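Chitin oligosaccharide binding protein NagB2 (PDB 7EHU) binds N,N'-diacetylchitobiose and N,N',N''-triacetylchitotriose, and probably delivers them to an uptake transporter as an extracellular solute-binding protein. Local coordinates at residues 94-97 with 101-104; 131-136 with 141-146; 316-321 with 337-342. One frame throughout, in Å; residues are numbered along the deposited sequence.

Contact 1: 94-97 with 101-104; sequences FNLF and DTQN. With NAG (2-acetamido-2-deoxy-beta-D-glucopyranose), chain B; NAG (2-acetamido-2-deoxy-beta-D-glucopyranose), chain C.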
loop_
_atom_site.group_PDB
_atom_site.type_symbol
_atom_site.label_atom_id
_atom_site.label_comp_id
_atom_site.label_asym_id
_atom_site.label_seq_id
_atom_site.Cartn_x
_atom_site.Cartn_y
_atom_site.Cartn_z
ATOM N N PHE A 94 -13.448 -5.034 -9.422
ATOM C CA PHE A 94 -13.184 -4.764 -8.008
ATOM C C PHE A 94 -11.722 -4.435 -7.759
ATOM O O PHE A 94 -10.824 -5.043 -8.347
ATOM C CB PHE A 94 -13.575 -5.963 -7.106
ATOM C CG PHE A 94 -13.206 -7.292 -7.707
ATOM C CD1 PHE A 94 -11.956 -7.851 -7.514
ATOM C CD2 PHE A 94 -14.103 -7.971 -8.521
ATOM C CE1 PHE A 94 -11.606 -9.029 -8.144
ATOM C CE2 PHE A 94 -13.767 -9.157 -9.128
ATOM C CZ PHE A 94 -12.528 -9.697 -8.926
ATOM N N ASN A 95 -11.492 -3.529 -6.816
ATOM C CA ASN A 95 -10.144 -3.283 -6.336
ATOM C C ASN A 95 -9.609 -4.566 -5.693
ATOM O O ASN A 95 -10.269 -5.182 -4.847
ATOM C CB ASN A 95 -10.156 -2.136 -5.332
ATOM C CG ASN A 95 -8.769 -1.801 -4.835
ATOM O OD1 ASN A 95 -8.293 -2.346 -3.845
ATOM N ND2 ASN A 95 -8.112 -0.878 -5.506
ATOM N N LEU A 96 -8.411 -4.966 -6.106
ATOM C CA LEU A 96 -7.814 -6.256 -5.808
ATOM C C LEU A 96 -6.335 -6.071 -5.502
ATOM O O LEU A 96 -5.654 -5.261 -6.141
ATOM C CB LEU A 96 -7.930 -7.151 -7.046
ATOM C CG LEU A 96 -7.256 -8.516 -7.006
ATOM C CD1 LEU A 96 -7.916 -9.442 -5.998
ATOM C CD2 LEU A 96 -7.285 -9.165 -8.402
ATOM N N PHE A 97 -5.809 -6.860 -4.558
ATOM C CA PHE A 97 -4.381 -6.895 -4.278
ATOM C C PHE A 97 -3.724 -8.110 -4.923
ATOM O O PHE A 97 -4.266 -9.218 -4.886
ATOM C CB PHE A 97 -4.105 -6.901 -2.770
ATOM C CG PHE A 97 -4.216 -5.523 -2.185
ATOM C CD1 PHE A 97 -5.458 -5.002 -1.834
ATOM C CD2 PHE A 97 -3.097 -4.693 -2.059
ATOM C CE1 PHE A 97 -5.587 -3.708 -1.367
ATOM C CE2 PHE A 97 -3.212 -3.399 -1.596
ATOM C CZ PHE A 97 -4.454 -2.895 -1.250
ATOM N N ASP A 101 -3.851 -12.566 -2.067
ATOM C CA ASP A 101 -5.278 -12.419 -2.362
ATOM C C ASP A 101 -5.587 -12.915 -3.773
ATOM O O ASP A 101 -6.539 -13.674 -3.992
ATOM C CB ASP A 101 -5.717 -10.956 -2.242
ATOM C CG ASP A 101 -5.752 -10.437 -0.826
ATOM O OD1 ASP A 101 -5.530 -11.176 0.165
ATOM O OD2 ASP A 101 -5.946 -9.209 -0.707
ATOM N N THR A 102 -4.820 -12.444 -4.762
ATOM C CA THR A 102 -5.024 -12.867 -6.154
ATOM C C THR A 102 -4.823 -14.366 -6.303
ATOM O O THR A 102 -5.584 -15.033 -7.001
ATOM C CB THR A 102 -4.067 -12.090 -7.081
ATOM O OG1 THR A 102 -4.488 -10.731 -7.187
ATOM C CG2 THR A 102 -4.054 -12.652 -8.476
ATOM N N GLN A 103 -3.792 -14.916 -5.665
ATOM C CA GLN A 103 -3.572 -16.352 -5.753
ATOM C C GLN A 103 -4.771 -17.113 -5.212
ATOM O O GLN A 103 -5.215 -18.092 -5.814
ATOM C CB GLN A 103 -2.315 -16.700 -4.976
ATOM C CG GLN A 103 -1.033 -16.213 -5.669
ATOM C CD GLN A 103 0.096 -15.932 -4.699
ATOM O OE1 GLN A 103 0.089 -16.394 -3.553
ATOM N NE2 GLN A 103 1.080 -15.181 -5.156
ATOM N N ASN A 104 -5.316 -16.673 -4.079
ATOM C CA ASN A 104 -6.466 -17.358 -3.507
ATOM C C ASN A 104 -7.663 -17.303 -4.446
ATOM O O ASN A 104 -8.299 -18.322 -4.714
ATOM C CB ASN A 104 -6.824 -16.733 -2.161
ATOM C CG ASN A 104 -5.830 -17.076 -1.074
ATOM O OD1 ASN A 104 -4.923 -17.879 -1.274
ATOM N ND2 ASN A 104 -5.991 -16.462 0.093
HETATM C C1 NAG B . -2.304 -0.594 1.043
HETATM C C2 NAG B . -2.788 -1.774 1.850
HETATM C C3 NAG B . -1.613 -2.500 2.503
HETATM C C4 NAG B . -0.571 -2.871 1.453
HETATM C C5 NAG B . -0.163 -1.638 0.653
HETATM C C6 NAG B . 0.793 -1.946 -0.481
HETATM C C7 NAG B . -5.048 -1.772 2.796
HETATM C C8 NAG B . -5.926 -1.302 3.923
HETATM N N2 NAG B . -3.771 -1.387 2.847
HETATM O O3 NAG B . -2.116 -3.657 3.158
HETATM O O4 NAG B . 0.608 -3.406 2.046
HETATM O O5 NAG B . -1.335 -1.027 0.091
HETATM O O6 NAG B . 0.230 -2.854 -1.415
HETATM O O7 NAG B . -5.474 -2.483 1.885
HETATM C C1 NAG C . -4.442 3.045 -2.152
HETATM C C2 NAG C . -3.358 2.131 -2.696
HETATM C C3 NAG C . -3.266 0.846 -1.879
HETATM C C4 NAG C . -3.218 1.130 -0.385
HETATM C C5 NAG C . -4.373 2.054 -0.024
HETATM C C6 NAG C . -4.409 2.470 1.425
HETATM C C7 NAG C . -3.019 2.366 -5.142
HETATM C C8 NAG C . -3.484 1.901 -6.485
HETATM N N2 NAG C . -3.631 1.806 -4.089
HETATM O O3 NAG C . -2.110 0.147 -2.315
HETATM O O4 NAG C . -3.399 -0.087 0.334
HETATM O O5 NAG C . -4.253 3.257 -0.792
HETATM O O6 NAG C . -5.568 3.250 1.699
HETATM O O7 NAG C . -2.119 3.192 -5.022
HETATM O O HOH W 1 -7.754 -8.297 -2.515
#

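Contact 2: 131-136 with 141-146; sequences REFTVD and GLPEAG. With NAG (2-acetamido-2-deoxy-beta-D-glucopyranose), chain C.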
loop_
_atom_site.group_PDB
_atom_site.type_symbol
_atom_site.label_atom_id
_atom_site.label_comp_id
_atom_site.label_asym_id
_atom_site.label_seq_id
_atom_site.Cartn_x
_atom_site.Cartn_y
_atom_site.Cartn_z
ATOM N N ARG A 131 3.880 -9.172 -12.139
ATOM C CA ARG A 131 4.189 -10.408 -11.442
ATOM C C ARG A 131 3.203 -10.686 -10.290
ATOM O O ARG A 131 2.797 -11.833 -10.095
ATOM C CB ARG A 131 5.615 -10.325 -10.889
ATOM C CG ARG A 131 6.021 -11.635 -10.322
ATOM C CD ARG A 131 7.365 -11.772 -9.781
ATOM N NE ARG A 131 7.577 -13.134 -9.320
ATOM C CZ ARG A 131 6.949 -13.689 -8.287
ATOM N NH1 ARG A 131 5.762 -13.234 -7.933
ATOM N NH2 ARG A 131 7.312 -14.882 -7.858
ATOM N N GLU A 132 2.831 -9.669 -9.490
ATOM C CA GLU A 132 1.987 -9.949 -8.330
ATOM C C GLU A 132 0.619 -10.474 -8.748
ATOM O O GLU A 132 -0.047 -11.178 -7.984
ATOM C CB GLU A 132 1.819 -8.712 -7.442
ATOM C CG GLU A 132 3.074 -8.218 -6.731
ATOM C CD GLU A 132 2.789 -7.453 -5.461
ATOM O OE1 GLU A 132 1.626 -7.381 -5.047
ATOM O OE2 GLU A 132 3.735 -6.890 -4.862
ATOM N N PHE A 133 0.173 -10.123 -9.943
ATOM C CA PHE A 133 -1.142 -10.508 -10.426
ATOM C C PHE A 133 -1.095 -11.733 -11.325
ATOM O O PHE A 133 -2.118 -12.104 -11.898
ATOM C CB PHE A 133 -1.776 -9.324 -11.140
ATOM C CG PHE A 133 -2.173 -8.220 -10.218
ATOM C CD1 PHE A 133 -3.386 -8.277 -9.548
ATOM C CD2 PHE A 133 -1.333 -7.165 -9.967
ATOM C CE1 PHE A 133 -3.770 -7.264 -8.690
ATOM C CE2 PHE A 133 -1.723 -6.138 -9.089
ATOM C CZ PHE A 133 -2.946 -6.200 -8.470
ATOM N N THR A 134 0.064 -12.377 -11.447
ATOM C CA THR A 134 0.245 -13.502 -12.356
ATOM C C THR A 134 0.305 -14.798 -11.565
ATOM O O THR A 134 1.015 -14.883 -10.562
ATOM C CB THR A 134 1.505 -13.293 -13.195
ATOM O OG1 THR A 134 1.373 -12.029 -13.860
ATOM C CG2 THR A 134 1.699 -14.403 -14.211
ATOM N N VAL A 135 -0.463 -15.792 -12.001
ATOM C CA VAL A 135 -0.514 -17.102 -11.361
ATOM C C VAL A 135 -0.426 -18.124 -12.489
ATOM O O VAL A 135 -1.268 -18.130 -13.394
ATOM C CB VAL A 135 -1.805 -17.286 -10.533
ATOM C CG1 VAL A 135 -1.825 -18.623 -9.779
ATOM C CG2 VAL A 135 -2.010 -16.138 -9.538
ATOM N N ASP A 136 0.629 -18.933 -12.481
ATOM C CA ASP A 136 0.847 -19.946 -13.519
ATOM C C ASP A 136 0.750 -19.344 -14.921
ATOM O O ASP A 136 0.161 -19.926 -15.840
ATOM C CB ASP A 136 -0.091 -21.145 -13.356
ATOM C CG ASP A 136 0.123 -21.875 -12.045
ATOM O OD1 ASP A 136 1.292 -21.997 -11.620
ATOM O OD2 ASP A 136 -0.871 -22.341 -11.441
ATOM N N GLY A 141 -5.196 -9.538 -12.818
ATOM C CA GLY A 141 -5.542 -8.183 -12.419
ATOM C C GLY A 141 -4.512 -7.232 -12.982
ATOM O O GLY A 141 -3.466 -7.659 -13.477
ATOM N N LEU A 142 -4.811 -5.936 -12.883
ATOM C CA LEU A 142 -3.992 -4.911 -13.524
ATOM C C LEU A 142 -3.715 -3.805 -12.516
ATOM O O LEU A 142 -4.652 -3.124 -12.073
ATOM C CB LEU A 142 -4.657 -4.339 -14.774
ATOM C CG LEU A 142 -4.931 -5.388 -15.841
ATOM C CD1 LEU A 142 -5.775 -4.803 -16.958
ATOM C CD2 LEU A 142 -3.662 -6.000 -16.432
ATOM N N PRO A 143 -2.465 -3.589 -12.128
ATOM C CA PRO A 143 -2.190 -2.572 -11.116
ATOM C C PRO A 143 -2.562 -1.201 -11.658
ATOM O O PRO A 143 -2.312 -0.888 -12.828
ATOM C CB PRO A 143 -0.684 -2.700 -10.895
ATOM C CG PRO A 143 -0.154 -3.312 -12.139
ATOM C CD PRO A 143 -1.239 -4.218 -12.632
ATOM N N GLU A 144 -3.138 -0.366 -10.791
ATOM C CA GLU A 144 -3.527 1.001 -11.131
ATOM C C GLU A 144 -2.376 1.980 -10.971
ATOM O O GLU A 144 -2.316 2.978 -11.692
ATOM C CB GLU A 144 -4.689 1.426 -10.201
ATOM C CG GLU A 144 -5.044 2.878 -10.242
ATOM C CD GLU A 144 -6.220 3.282 -9.365
ATOM O OE1 GLU A 144 -6.988 2.425 -8.905
ATOM O OE2 GLU A 144 -6.382 4.490 -9.163
ATOM N N ALA A 145 -1.483 1.703 -10.032
ATOM C CA ALA A 145 -0.376 2.576 -9.695
ATOM C C ALA A 145 0.731 1.692 -9.156
ATOM O O ALA A 145 0.515 0.524 -8.838
ATOM C CB ALA A 145 -0.776 3.593 -8.624
ATOM N N GLY A 146 1.934 2.260 -9.062
ATOM C CA GLY A 146 3.001 1.694 -8.264
ATOM C C GLY A 146 3.033 2.325 -6.875
ATOM O O GLY A 146 2.355 3.300 -6.608
HETATM C C1 NAG C . -4.442 3.045 -2.152
HETATM C C2 NAG C . -3.358 2.131 -2.696
HETATM C C3 NAG C . -3.266 0.846 -1.879
HETATM C C4 NAG C . -3.218 1.130 -0.385
HETATM C C5 NAG C . -4.373 2.054 -0.024
HETATM C C6 NAG C . -4.409 2.470 1.425
HETATM C C7 NAG C . -3.019 2.366 -5.142
HETATM C C8 NAG C . -3.484 1.901 -6.485
HETATM N N2 NAG C . -3.631 1.806 -4.089
HETATM O O3 NAG C . -2.110 0.147 -2.315
HETATM O O4 NAG C . -3.399 -0.087 0.334
HETATM O O5 NAG C . -4.253 3.257 -0.792
HETATM O O6 NAG C . -5.568 3.250 1.699
HETATM O O7 NAG C . -2.119 3.192 -5.022
#

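Contact 3: 316-321 with 337-342; sequences NGYGFS and KNFYTL. With NAG (2-acetamido-2-deoxy-beta-D-glucopyranose), chain C.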
loop_
_atom_site.group_PDB
_atom_site.type_symbol
_atom_site.label_atom_id
_atom_site.label_comp_id
_atom_site.label_asym_id
_atom_site.label_seq_id
_atom_site.Cartn_x
_atom_site.Cartn_y
_atom_site.Cartn_z
ATOM N N ASN A 316 -1.707 -3.069 -6.388
ATOM C CA ASN A 316 -3.124 -2.782 -6.207
ATOM C C ASN A 316 -3.718 -2.218 -7.480
ATOM O O ASN A 316 -3.143 -1.321 -8.109
ATOM C CB ASN A 316 -3.318 -1.811 -5.036
ATOM C CG ASN A 316 -4.784 -1.593 -4.675
ATOM O OD1 ASN A 316 -5.274 -0.460 -4.663
ATOM N ND2 ASN A 316 -5.504 -2.685 -4.399
ATOM N N GLY A 317 -4.857 -2.758 -7.871
ATOM C CA GLY A 317 -5.555 -2.287 -9.047
ATOM C C GLY A 317 -6.867 -3.003 -9.194
ATOM O O GLY A 317 -7.441 -3.392 -8.182
ATOM N N TYR A 318 -7.355 -3.192 -10.414
ATOM C CA TYR A 318 -8.645 -3.844 -10.639
ATOM C C TYR A 318 -8.443 -5.282 -11.115
ATOM O O TYR A 318 -7.585 -5.579 -11.960
ATOM C CB TYR A 318 -9.483 -3.044 -11.648
ATOM C CG TYR A 318 -9.965 -1.763 -11.023
ATOM C CD1 TYR A 318 -10.913 -1.784 -10.011
ATOM C CD2 TYR A 318 -9.436 -0.521 -11.387
ATOM C CE1 TYR A 318 -11.327 -0.613 -9.390
ATOM C CE2 TYR A 318 -9.848 0.646 -10.779
ATOM C CZ TYR A 318 -10.784 0.595 -9.785
ATOM O OH TYR A 318 -11.188 1.723 -9.114
ATOM N N GLY A 319 -9.271 -6.158 -10.541
ATOM C CA GLY A 319 -9.520 -7.477 -11.071
ATOM C C GLY A 319 -10.979 -7.602 -11.492
ATOM O O GLY A 319 -11.807 -6.712 -11.237
ATOM N N PHE A 320 -11.284 -8.733 -12.128
ATOM C CA PHE A 320 -12.539 -8.913 -12.840
ATOM C C PHE A 320 -13.096 -10.294 -12.556
ATOM O O PHE A 320 -12.349 -11.268 -12.480
ATOM C CB PHE A 320 -12.320 -8.683 -14.348
ATOM C CG PHE A 320 -11.653 -7.362 -14.604
ATOM C CD1 PHE A 320 -12.408 -6.205 -14.685
ATOM C CD2 PHE A 320 -10.272 -7.264 -14.635
ATOM C CE1 PHE A 320 -11.806 -4.975 -14.826
ATOM C CE2 PHE A 320 -9.657 -6.030 -14.777
ATOM C CZ PHE A 320 -10.425 -4.884 -14.890
ATOM N N SER A 321 -14.409 -10.382 -12.380
ATOM C CA SER A 321 -15.011 -11.685 -12.140
ATOM C C SER A 321 -14.832 -12.585 -13.359
ATOM O O SER A 321 -14.940 -12.137 -14.500
ATOM C CB SER A 321 -16.492 -11.514 -11.823
ATOM O OG SER A 321 -17.067 -12.795 -11.681
ATOM N N LYS A 337 -9.950 -0.868 -21.520
ATOM C CA LYS A 337 -9.432 -0.033 -22.594
ATOM C C LYS A 337 -9.392 1.433 -22.199
ATOM O O LYS A 337 -8.452 2.163 -22.560
ATOM C CB LYS A 337 -10.308 -0.218 -23.834
ATOM C CG LYS A 337 -9.929 0.676 -25.010
ATOM C CD LYS A 337 -10.949 0.651 -26.152
ATOM C CE LYS A 337 -12.269 1.227 -25.746
ATOM N NZ LYS A 337 -12.379 2.690 -26.071
ATOM N N ASN A 338 -10.423 1.890 -21.487
ATOM C CA ASN A 338 -10.555 3.301 -21.178
ATOM C C ASN A 338 -9.886 3.703 -19.882
ATOM O O ASN A 338 -9.551 4.879 -19.725
ATOM C CB ASN A 338 -12.028 3.691 -21.166
ATOM C CG ASN A 338 -12.634 3.680 -22.562
ATOM O OD1 ASN A 338 -11.930 3.899 -23.548
ATOM N ND2 ASN A 338 -13.936 3.452 -22.655
ATOM N N PHE A 339 -9.661 2.772 -18.964
ATOM C CA PHE A 339 -8.983 3.101 -17.720
ATOM C C PHE A 339 -7.468 3.016 -17.855
ATOM O O PHE A 339 -6.748 3.891 -17.356
ATOM C CB PHE A 339 -9.445 2.165 -16.598
ATOM C CG PHE A 339 -8.959 2.579 -15.239
ATOM C CD1 PHE A 339 -9.543 3.634 -14.578
ATOM C CD2 PHE A 339 -7.915 1.917 -14.625
ATOM C CE1 PHE A 339 -9.093 4.030 -13.332
ATOM C CE2 PHE A 339 -7.460 2.308 -13.372
ATOM C CZ PHE A 339 -8.056 3.361 -12.723
ATOM N N TYR A 340 -6.973 1.962 -18.507
ATOM C CA TYR A 340 -5.534 1.689 -18.604
ATOM C C TYR A 340 -5.009 2.312 -19.890
ATOM O O TYR A 340 -4.774 1.650 -20.893
ATOM C CB TYR A 340 -5.276 0.186 -18.507
ATOM C CG TYR A 340 -5.637 -0.357 -17.151
ATOM C CD1 TYR A 340 -4.769 -0.223 -16.076
ATOM C CD2 TYR A 340 -6.853 -0.984 -16.925
ATOM C CE1 TYR A 340 -5.091 -0.707 -14.828
ATOM C CE2 TYR A 340 -7.187 -1.474 -15.683
ATOM C CZ TYR A 340 -6.318 -1.323 -14.637
ATOM O OH TYR A 340 -6.658 -1.819 -13.407
ATOM N N THR A 341 -4.853 3.630 -19.852
ATOM C CA THR A 341 -4.296 4.375 -20.975
ATOM C C THR A 341 -3.393 5.459 -20.405
ATOM O O THR A 341 -3.574 5.905 -19.269
ATOM C CB THR A 341 -5.470 4.830 -21.873
ATOM O OG1 THR A 341 -4.981 5.446 -23.063
ATOM C CG2 THR A 341 -6.403 5.782 -21.127
ATOM N N LEU A 342 -2.392 5.856 -21.182
ATOM C CA LEU A 342 -1.410 6.791 -20.640
ATOM C C LEU A 342 -2.021 8.157 -20.358
ATOM O O LEU A 342 -1.507 8.911 -19.547
ATOM C CB LEU A 342 -0.217 6.946 -21.592
ATOM C CG LEU A 342 0.637 5.695 -21.785
ATOM C CD1 LEU A 342 1.967 6.038 -22.448
ATOM C CD2 LEU A 342 0.881 4.968 -20.486
HETATM C C1 NAG C . -4.442 3.045 -2.152
HETATM C C2 NAG C . -3.358 2.131 -2.696
HETATM C C3 NAG C . -3.266 0.846 -1.879
HETATM C C4 NAG C . -3.218 1.130 -0.385
HETATM C C5 NAG C . -4.373 2.054 -0.024
HETATM C C6 NAG C . -4.409 2.470 1.425
HETATM C C7 NAG C . -3.019 2.366 -5.142
HETATM C C8 NAG C . -3.484 1.901 -6.485
HETATM N N2 NAG C . -3.631 1.806 -4.089
HETATM O O3 NAG C . -2.110 0.147 -2.315
HETATM O O4 NAG C . -3.399 -0.087 0.334
HETATM O O5 NAG C . -4.253 3.257 -0.792
HETATM O O6 NAG C . -5.568 3.250 1.699
HETATM O O7 NAG C . -2.119 3.192 -5.022
#

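Contact 1: 94-97 with 101-104
Strand 94-97 runs out at Phe-97, two residues later helix 100-107 begins, and its residues 101-104 come back to the strand end, with the CA atoms of Phe-97 and Asp-101 5.9 Å apart. The strand's last carbonyl faces the first turn of the helix and is gripped there twice: Thr-102 OG1 donates to Phe-97 O at 2.8 Å, from 40° above the carbonyl plane, while Thr-102 N adds a weak bond at 3.3 Å. The threonine hydroxyl lies beside its own backbone N (chi1 -72°), which turns it back to the strand; there Thr-102 OG1 also meets Leu-96 CD2 at 3.4 Å. A water ties the two segments again, accepting from Phe-97 N and donating to Asp-101 OD2 at 2.7 Å. That carboxylate is salt-bridged to Arg-77, whose guanidinium also makes a cation-pi contact with the Phe-97 ring. On the side away from the helix, Phe-97 CZ lies 3.3 Å from O7 of the chain B NAG, and O6 of that NAG sits at the ring edge, in plane. This strand-to-helix turn, at the C-terminal end of a strand parallel to 30-36, is where periplasmic-binding-protein folds commonly place ligand-binding residues, and it sets Phe-97 in the glycan pocket.

Contact 2: 131-136 with 141-146
Phe-133 packs against Gly-141 and Pro-143 at the base of a beta hairpin, in which strand 134-135 pairs antiparallel with the start of the long, broken strand 138-154. The two CA atoms of Phe-133 and Gly-141 are 5.4 Å apart, yet no hydrogen bond joins the two segments; the backbone pairing of Phe-133 is with Tyr-140, just outside them.

Packing against the backbone comes first. With CG beside the backbone N and anti to the carbonyl carbon (chi1 -70°), the phenyl ring is laid along the main chain of 141-143. Phe-133 CD1 comes within 3.6 Å of Gly-141 CA, and Leu-142 N stands over one face, offset toward the rim. A side chain at Gly-141 would run into CD1, so the absence of one is what lets the ring lie this low.

Apolar contact between side chains follows. The phenyl ring and the pyrrolidine ring pass alongside one another, heading opposite ways, with Phe-133 CD2 4.0 Å from Pro-143 CD and CE2 reaching Pro-143 CB. Thr-102 of helix 100-107 also touches the ring, so Phe-133 fills the seam between helix and hairpin. Replacing Phe-133 by alanine would take away the ring, which is likely to leave a gap beside Gly-141 and Pro-143 and Thr-102 without its aromatic neighbour.

The sugar is met farther along, beyond the bend at Glu-144. Ala-145 CB and Glu-144 CB both touch the acetamido methyl, C8, of the chain C NAG, at 3.8 Å in the alanine's case.

Polar groups are the remaining kind. Gly-141 N and Gly-141 O are both buried without a hydrogen-bonding mate, and Gly-141 O rests 3.3 Å from Phe-133 CB.

Contact 3: 316-321 with 337-342
Tyr-318 and Phe-339 meet edge to face with their planes at 83°, although the backbones that carry them stay well apart, the nearest CA atoms being 9.9 Å from each other. The contact is thus made by long aromatic side chains bridging strand and helix. Tyr-318 presents the CE2 side of its ring, CE2 lying 3.8 Å from Phe-339 CZ, and the ring centroids are 5.4 Å apart. With CG of Phe-339 anti to the backbone N (chi1 -171°) the ring is carried toward the strand, and it turns a face to Tyr-318.

Tyr-340 follows at the centre of an inverse gamma turn where helix 326-339 ends. Its ring has Phe-339 CD2 over the centre of one face, and its hydroxyl reaches the same strand, Tyr-340 OH lying 3.5 Å from Tyr-318 CB, near the plane of the Tyr-318 ring and at its edge. The hydroxyl also makes a weak hydrogen bond to Leu-142 O. In fold terms, a helix is packed on the sheet of a solute-binding protein lobe: the C-terminal end of helix 326-339 reaches strand 309-320 through its aromatic side chains, with Leu-50 of helix 44-60 touching both Tyr-318 and Phe-339.

At the start of 316-321, Asn-316 belongs to the glycan pocket: N2 of the chain C NAG donates to Asn-316 OD1 at 2.9 Å, nearly straight at 166°, while Asn-316 ND2 is taken by Asn-95 OD1.

Along the chain the three contacts come in series, each closing before the next opens, so none nests in or crosses another. Contact 1 closes the short turn from strand 93-97 into helix 100-107, contact 2 the hairpin that leads into strand 138-154, and contact 3 the longer excursion from strand 309-320 through helix 326-339. The sheet unites them: strand 309-320 lies between 93-97 and 138-154, antiparallel to both, with Leu-96 N 2.8 Å from Gly-317 O and Glu-144 N 2.8 Å from Asn-316 O. Contacts 1 and 2 also touch directly through Leu-96 O and Phe-133 CZ. All three reach the chain C NAG.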